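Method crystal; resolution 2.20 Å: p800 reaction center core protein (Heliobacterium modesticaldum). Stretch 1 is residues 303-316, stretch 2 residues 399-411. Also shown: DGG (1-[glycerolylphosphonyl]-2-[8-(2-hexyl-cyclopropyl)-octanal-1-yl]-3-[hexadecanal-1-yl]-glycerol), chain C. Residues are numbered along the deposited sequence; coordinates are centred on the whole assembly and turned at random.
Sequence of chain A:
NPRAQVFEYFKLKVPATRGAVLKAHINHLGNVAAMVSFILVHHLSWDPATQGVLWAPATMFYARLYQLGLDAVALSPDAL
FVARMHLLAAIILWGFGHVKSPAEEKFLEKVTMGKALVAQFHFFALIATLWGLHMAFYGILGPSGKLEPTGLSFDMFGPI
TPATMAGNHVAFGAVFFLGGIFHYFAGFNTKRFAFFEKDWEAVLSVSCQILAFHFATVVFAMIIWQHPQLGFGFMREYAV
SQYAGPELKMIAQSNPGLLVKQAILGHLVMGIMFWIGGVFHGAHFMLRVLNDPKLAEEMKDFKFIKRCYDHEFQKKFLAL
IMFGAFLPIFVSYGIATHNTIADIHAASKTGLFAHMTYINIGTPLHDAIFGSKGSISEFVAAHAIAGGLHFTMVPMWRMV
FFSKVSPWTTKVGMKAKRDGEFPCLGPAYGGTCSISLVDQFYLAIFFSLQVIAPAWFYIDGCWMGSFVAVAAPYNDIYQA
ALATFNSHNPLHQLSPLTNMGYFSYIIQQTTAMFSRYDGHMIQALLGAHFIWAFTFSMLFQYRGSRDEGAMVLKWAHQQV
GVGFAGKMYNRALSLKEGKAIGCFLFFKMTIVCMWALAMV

Stretch 1 (303-316) KFIKRCYDHEFQKK
Stretch 2 399-411: MVFFSKVSPWTTK

Each stretch consists of two helical segments joined by a short non-helical linker, and both belong to one chain. In stretch 1, a helix through Phe304 and Lys306 gives way to a type I turn from Arg307 to Asp310, and a second helix runs from His311 to Lys316. Asp310 (chi1 t) caps this helix: its OD1 accepts from Phe313 N at 3.0 Å and, weakly, from Glu312 N at 2.9 Å. Stretch 2 enters as the end of a helix, Met399 to Phe401, and resumes helical form at Pro407. The axes of helices 311-316 and 407-411 cross at -131° and approach to 11.1 Å; together the stretches bury 718 Å².

At the start of stretch 2, Val400 O lies 3.6 Å from Cys308 SG. The tightest backbone register follows, with the CA atoms of Phe401 and Cys308 4.8 Å apart. Phe401 (phi/psi -118/-13, chi1 m, chi2 -53°) has the largest covered area of either stretch. One face of its ring receives the edge of Phe313 (chi1 t), with centroids 5.2 Å apart and planes at 77°, while Cys308 SG lies at the ring edge, 3.9 Å from Phe401 CD1. Phe401 CE1 also meets Arg307 CB at 3.8 Å.

Beyond the helix, Phe402 (chi1 m) brings CE1 to 3.7 Å from Gln314 CB. Ser403 turns away, its OG donating to Met399 O at 2.9 Å. Lys404 (phi/psi -106/-59, chi1 t, chi2 p) sets CE 3.5 Å from Tyr309 OH. A water at this bend accepts from Lys404 N and lies 2.9 Å from both Phe401 O and Cys308 O, linking the two backbones.

Val405 extends the chain (phi/psi -134/157, chi1 m). Its CG2 sits 3.2 Å from Cys308 O and 3.7 Å from Tyr309 CD1, and the CA atoms of Val405 and Tyr309 are 6.1 Å apart. Gln314 (chi1 m, chi2 t, chi3 -36°) spans the bend: its NE2 donates to Phe401 O at 2.7 Å and Val405 O at 3.0 Å, satisfying two carbonyls with one amide.

Ser406 (-150/169, chi1 p) caps the next helix through weak bonds to its OG from Trp408 N (3.2 Å) and Thr409 N (3.3 Å). Pro407, whose CA is 5.6 Å from that of His311, places this CA over the imidazole face, 4.0 Å from the ring centroid. His311 (chi1 m, chi2 -32°) is held at both nitrogens: ND1 donates to Gln314 OE1 at 2.9 Å, and NE2 hydrogen-bonds Thr410 OG1 (chi1 m) at 2.7 Å, near the ring plane.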

# COMPACT_ATOMS: atom_id res chain seq x y z
N LYS A 303 21.23 -8.12 -35.39
CA LYS A 303 20.95 -6.70 -35.31
C LYS A 303 20.96 -6.15 -33.88
O LYS A 303 21.01 -4.92 -33.72
CB LYS A 303 19.59 -6.42 -35.97
N PHE A 304 20.93 -6.99 -32.84
CA PHE A 304 20.77 -6.42 -31.50
C PHE A 304 22.06 -5.80 -31.00
O PHE A 304 22.02 -4.90 -30.15
CB PHE A 304 20.29 -7.47 -30.49
CG PHE A 304 21.34 -8.48 -30.09
CD1 PHE A 304 22.25 -8.21 -29.07
CD2 PHE A 304 21.41 -9.71 -30.74
CE1 PHE A 304 23.22 -9.14 -28.71
CE2 PHE A 304 22.38 -10.66 -30.38
CZ PHE A 304 23.29 -10.37 -29.36
N ILE A 305 23.21 -6.26 -31.47
CA ILE A 305 24.44 -5.57 -31.11
C ILE A 305 24.36 -4.11 -31.53
O ILE A 305 24.74 -3.21 -30.78
CB ILE A 305 25.67 -6.27 -31.72
CG1 ILE A 305 25.92 -7.63 -31.06
CG2 ILE A 305 26.91 -5.39 -31.55
CD1 ILE A 305 25.13 -8.77 -31.64
N LYS A 306 23.81 -3.84 -32.72
CA LYS A 306 23.67 -2.46 -33.16
C LYS A 306 22.59 -1.75 -32.35
O LYS A 306 22.81 -0.65 -31.83
CB LYS A 306 23.37 -2.39 -34.66
N ARG A 307 21.42 -2.38 -32.20
CA ARG A 307 20.30 -1.72 -31.55
C ARG A 307 20.62 -1.34 -30.12
O ARG A 307 20.13 -0.32 -29.62
CB ARG A 307 19.06 -2.63 -31.60
CG ARG A 307 18.45 -2.72 -32.96
CD ARG A 307 17.52 -3.91 -33.09
NE ARG A 307 16.77 -3.84 -34.33
CZ ARG A 307 16.00 -4.81 -34.80
NH1 ARG A 307 15.87 -5.94 -34.13
NH2 ARG A 307 15.37 -4.64 -35.95
N CYS A 308 21.39 -2.17 -29.42
CA CYS A 308 21.77 -1.87 -28.04
C CYS A 308 22.70 -0.66 -27.93
O CYS A 308 23.00 -0.24 -26.80
CB CYS A 308 22.44 -3.06 -27.38
SG CYS A 308 21.37 -4.47 -27.08
N TYR A 309 23.18 -0.12 -29.05
CA TYR A 309 23.94 1.13 -29.04
C TYR A 309 23.25 2.26 -29.78
O TYR A 309 23.79 3.37 -29.79
CB TYR A 309 25.34 0.91 -29.66
CG TYR A 309 26.26 0.11 -28.76
CD1 TYR A 309 27.01 0.73 -27.78
CD2 TYR A 309 26.37 -1.27 -28.90
CE1 TYR A 309 27.85 0.00 -26.95
CE2 TYR A 309 27.21 -2.01 -28.08
CZ TYR A 309 27.94 -1.37 -27.10
OH TYR A 309 28.78 -2.09 -26.28
N ASP A 310 22.11 2.04 -30.40
CA ASP A 310 21.53 3.04 -31.29
C ASP A 310 20.41 3.78 -30.56
O ASP A 310 19.32 3.23 -30.37
CB ASP A 310 21.04 2.36 -32.57
CG ASP A 310 20.23 3.27 -33.45
OD1 ASP A 310 19.90 4.40 -33.02
OD2 ASP A 310 19.90 2.86 -34.57
N HIS A 311 20.67 5.04 -30.19
CA HIS A 311 19.74 5.78 -29.35
C HIS A 311 18.46 6.13 -30.08
O HIS A 311 17.40 6.23 -29.45
CB HIS A 311 20.36 7.06 -28.82
CG HIS A 311 21.53 6.84 -27.92
ND1 HIS A 311 21.65 5.74 -27.09
CD2 HIS A 311 22.63 7.60 -27.70
CE1 HIS A 311 22.79 5.83 -26.43
NE2 HIS A 311 23.40 6.95 -26.78
N GLU A 312 18.49 6.29 -31.40
CA GLU A 312 17.24 6.57 -32.08
C GLU A 312 16.37 5.31 -32.14
O GLU A 312 15.15 5.40 -31.98
CB GLU A 312 17.50 7.14 -33.47
CG GLU A 312 16.65 8.41 -33.78
CD GLU A 312 16.90 9.65 -32.84
OE1 GLU A 312 17.92 9.67 -32.09
OE2 GLU A 312 16.07 10.61 -32.86
N PHE A 313 16.96 4.13 -32.37
CA PHE A 313 16.17 2.91 -32.30
C PHE A 313 15.56 2.73 -30.91
O PHE A 313 14.38 2.42 -30.79
CB PHE A 313 17.01 1.68 -32.66
CG PHE A 313 16.30 0.40 -32.37
CD1 PHE A 313 16.38 -0.16 -31.10
CD2 PHE A 313 15.50 -0.21 -33.32
CE1 PHE A 313 15.69 -1.33 -30.78
CE2 PHE A 313 14.80 -1.38 -33.02
CZ PHE A 313 14.91 -1.95 -31.74
N GLN A 314 16.34 2.98 -29.86
CA GLN A 314 15.86 2.79 -28.50
C GLN A 314 14.64 3.65 -28.18
O GLN A 314 13.68 3.18 -27.55
CB GLN A 314 17.00 3.12 -27.54
CG GLN A 314 18.09 2.08 -27.56
CD GLN A 314 19.30 2.52 -26.79
OE1 GLN A 314 19.66 3.72 -26.79
NE2 GLN A 314 19.95 1.58 -26.13
N LYS A 315 14.67 4.92 -28.58
CA LYS A 315 13.55 5.82 -28.28
C LYS A 315 12.33 5.47 -29.12
O LYS A 315 11.21 5.44 -28.61
CB LYS A 315 13.94 7.27 -28.51
CG LYS A 315 15.11 7.76 -27.67
CD LYS A 315 15.14 9.26 -27.61
CE LYS A 315 16.52 9.82 -27.55
NZ LYS A 315 17.09 9.99 -28.91
N LYS A 316 12.51 5.23 -30.42
CA LYS A 316 11.39 4.88 -31.28
C LYS A 316 10.72 3.60 -30.80
O LYS A 316 9.49 3.52 -30.72
CB LYS A 316 11.84 4.69 -32.73
CG LYS A 316 12.50 5.89 -33.37
CD LYS A 316 12.48 5.76 -34.88
CE LYS A 316 13.40 6.76 -35.56
NZ LYS A 316 13.60 6.35 -37.01
N MET A 399 15.29 -3.94 -20.24
CA MET A 399 16.24 -5.03 -19.96
C MET A 399 17.01 -5.41 -21.20
O MET A 399 18.24 -5.52 -21.18
CB MET A 399 15.51 -6.28 -19.42
CG MET A 399 15.19 -6.31 -17.96
SD MET A 399 14.62 -7.99 -17.40
CE MET A 399 12.96 -8.13 -18.02
N VAL A 400 16.28 -5.59 -22.30
CA VAL A 400 16.85 -6.10 -23.54
C VAL A 400 17.78 -5.07 -24.19
O VAL A 400 18.87 -5.42 -24.65
CB VAL A 400 15.73 -6.52 -24.50
CG1 VAL A 400 16.31 -6.92 -25.85
CG2 VAL A 400 14.92 -7.66 -23.89
N PHE A 401 17.35 -3.80 -24.26
CA PHE A 401 18.02 -2.82 -25.13
C PHE A 401 18.66 -1.62 -24.42
O PHE A 401 19.45 -0.90 -25.06
CB PHE A 401 17.02 -2.28 -26.17
CG PHE A 401 16.66 -3.27 -27.24
CD1 PHE A 401 17.65 -3.91 -27.99
CD2 PHE A 401 15.34 -3.55 -27.51
CE1 PHE A 401 17.32 -4.83 -28.99
CE2 PHE A 401 14.99 -4.47 -28.50
CZ PHE A 401 15.98 -5.12 -29.24
N PHE A 402 18.37 -1.39 -23.14
CA PHE A 402 18.91 -0.26 -22.40
C PHE A 402 19.96 -0.63 -21.35
O PHE A 402 20.35 0.24 -20.56
CB PHE A 402 17.78 0.50 -21.69
CG PHE A 402 16.90 1.34 -22.59
CD1 PHE A 402 16.30 0.81 -23.72
CD2 PHE A 402 16.62 2.66 -22.25
CE1 PHE A 402 15.48 1.59 -24.51
CE2 PHE A 402 15.78 3.42 -23.03
CZ PHE A 402 15.21 2.89 -24.16
N SER A 403 20.41 -1.87 -21.29
CA SER A 403 21.16 -2.32 -20.12
C SER A 403 22.67 -2.12 -20.26
O SER A 403 23.39 -2.22 -19.26
CB SER A 403 20.84 -3.79 -19.83
OG SER A 403 19.55 -3.87 -19.23
N LYS A 404 23.15 -1.76 -21.44
CA LYS A 404 24.54 -1.37 -21.63
C LYS A 404 24.68 0.14 -21.81
O LYS A 404 25.40 0.79 -21.04
CB LYS A 404 25.09 -2.12 -22.84
CG LYS A 404 26.53 -1.78 -23.18
CD LYS A 404 27.48 -2.36 -22.18
CE LYS A 404 28.89 -2.43 -22.78
NZ LYS A 404 29.79 -3.10 -21.83
N VAL A 405 24.04 0.70 -22.83
CA VAL A 405 23.98 2.15 -22.98
C VAL A 405 22.55 2.54 -23.29
O VAL A 405 21.72 1.72 -23.71
CB VAL A 405 24.95 2.68 -24.06
CG1 VAL A 405 26.39 2.32 -23.74
CG2 VAL A 405 24.60 2.14 -25.42
N SER A 406 22.24 3.79 -23.00
CA SER A 406 20.92 4.34 -23.25
C SER A 406 21.06 5.82 -23.52
O SER A 406 22.15 6.39 -23.33
CB SER A 406 19.98 4.10 -22.06
OG SER A 406 20.33 4.95 -21.00
N PRO A 407 20.02 6.48 -24.00
CA PRO A 407 20.11 7.94 -24.15
C PRO A 407 20.44 8.62 -22.84
O PRO A 407 21.11 9.66 -22.84
CB PRO A 407 18.72 8.33 -24.68
CG PRO A 407 18.14 7.06 -25.23
CD PRO A 407 18.73 5.94 -24.49
N TRP A 408 20.04 8.03 -21.71
CA TRP A 408 20.32 8.63 -20.41
C TRP A 408 21.81 8.56 -20.07
O TRP A 408 22.40 9.57 -19.65
CB TRP A 408 19.45 7.95 -19.34
CG TRP A 408 19.56 8.58 -18.01
CD1 TRP A 408 18.79 9.59 -17.50
CD2 TRP A 408 20.52 8.25 -17.01
NE1 TRP A 408 19.22 9.91 -16.23
CE2 TRP A 408 20.27 9.10 -15.90
CE3 TRP A 408 21.58 7.33 -16.93
CZ2 TRP A 408 21.05 9.07 -14.76
CZ3 TRP A 408 22.35 7.29 -15.78
CH2 TRP A 408 22.10 8.16 -14.71
N THR A 409 22.46 7.40 -20.28
CA THR A 409 23.89 7.29 -19.96
C THR A 409 24.72 8.22 -20.84
O THR A 409 25.73 8.78 -20.41
CB THR A 409 24.42 5.85 -20.11
OG1 THR A 409 24.29 5.39 -21.47
CG2 THR A 409 23.70 4.88 -19.19
N THR A 410 24.31 8.38 -22.09
CA THR A 410 24.96 9.36 -22.95
C THR A 410 24.68 10.79 -22.49
O THR A 410 25.60 11.62 -22.41
CB THR A 410 24.52 9.13 -24.39
OG1 THR A 410 25.08 7.89 -24.84
CG2 THR A 410 25.00 10.24 -25.30
N LYS A 411 23.43 11.11 -22.17
CA LYS A 411 23.10 12.44 -21.67
C LYS A 411 23.98 12.85 -20.49
O LYS A 411 24.41 14.00 -20.40
CB LYS A 411 21.63 12.49 -21.25
CG LYS A 411 21.22 13.85 -20.73
CD LYS A 411 19.79 13.87 -20.18
CE LYS A 411 19.43 15.27 -19.70
NZ LYS A 411 20.04 16.35 -20.55
C16 DGG C . 3.11 -13.01 -22.28
C15 DGG C . 2.46 -13.05 -23.63
C14 DGG C . 3.48 -13.46 -24.66
C13 DGG C . 3.45 -12.58 -25.88
C12 DGG C . 2.78 -13.31 -27.02
C11 DGG C . 3.61 -13.28 -28.28
C10 DGG C . 4.40 -12.00 -28.36
C9 DGG C . 5.19 -11.93 -29.66
C8 DGG C . 5.94 -10.61 -29.79
C7 DGG C . 6.94 -10.63 -30.93
C6 DGG C . 8.17 -11.48 -30.63
C5 DGG C . 9.15 -10.80 -29.70
C4 DGG C . 10.46 -11.54 -29.59
C3 DGG C . 11.05 -11.98 -30.92
C2 DGG C . 12.44 -12.61 -30.75
C1 DGG C . 13.18 -12.76 -32.05
O1 DGG C . 12.71 -12.37 -33.08
O17 DGG C . 14.49 -13.37 -32.12
C17 DGG C . 15.64 -12.81 -32.77
C19 DGG C . 16.94 -13.07 -31.98
O19 DGG C . 17.29 -14.46 -31.89
C21 DGG C . 17.07 -15.31 -33.04
O21 DGG C . 17.67 -15.09 -34.06
C22 DGG C . 16.12 -16.50 -32.99
C23 DGG C . 15.60 -16.97 -34.36
C24 DGG C . 14.13 -17.36 -34.41
C25 DGG C . 13.29 -16.37 -33.61
C26 DGG C . 11.81 -16.69 -33.73
C27 DGG C . 10.93 -15.81 -32.84
C28 DGG C . 9.47 -16.25 -32.86
C29 DGG C . 8.57 -15.27 -32.13
C30 DGG C . 7.09 -15.53 -32.34
C31 DGG C . 6.30 -14.30 -31.97
C18 DGG C . 18.09 -12.29 -32.60
P DGG C . 18.10 -10.01 -33.97
OP1 DGG C . 18.71 -10.77 -35.07
OP2 DGG C . 17.64 -10.96 -32.78
OP3 DGG C . 18.85 -8.94 -33.28
OP4 DGG C . 16.66 -9.56 -34.45
C40 DGG C . 16.26 -9.68 -35.81
C41 DGG C . 15.29 -8.55 -36.16
O42 DGG C . 14.12 -8.68 -35.37
C43 DGG C . 14.87 -8.61 -37.62
O44 DGG C . 13.83 -7.67 -37.86
O HOH W 1 22.23 -1.32 -24.18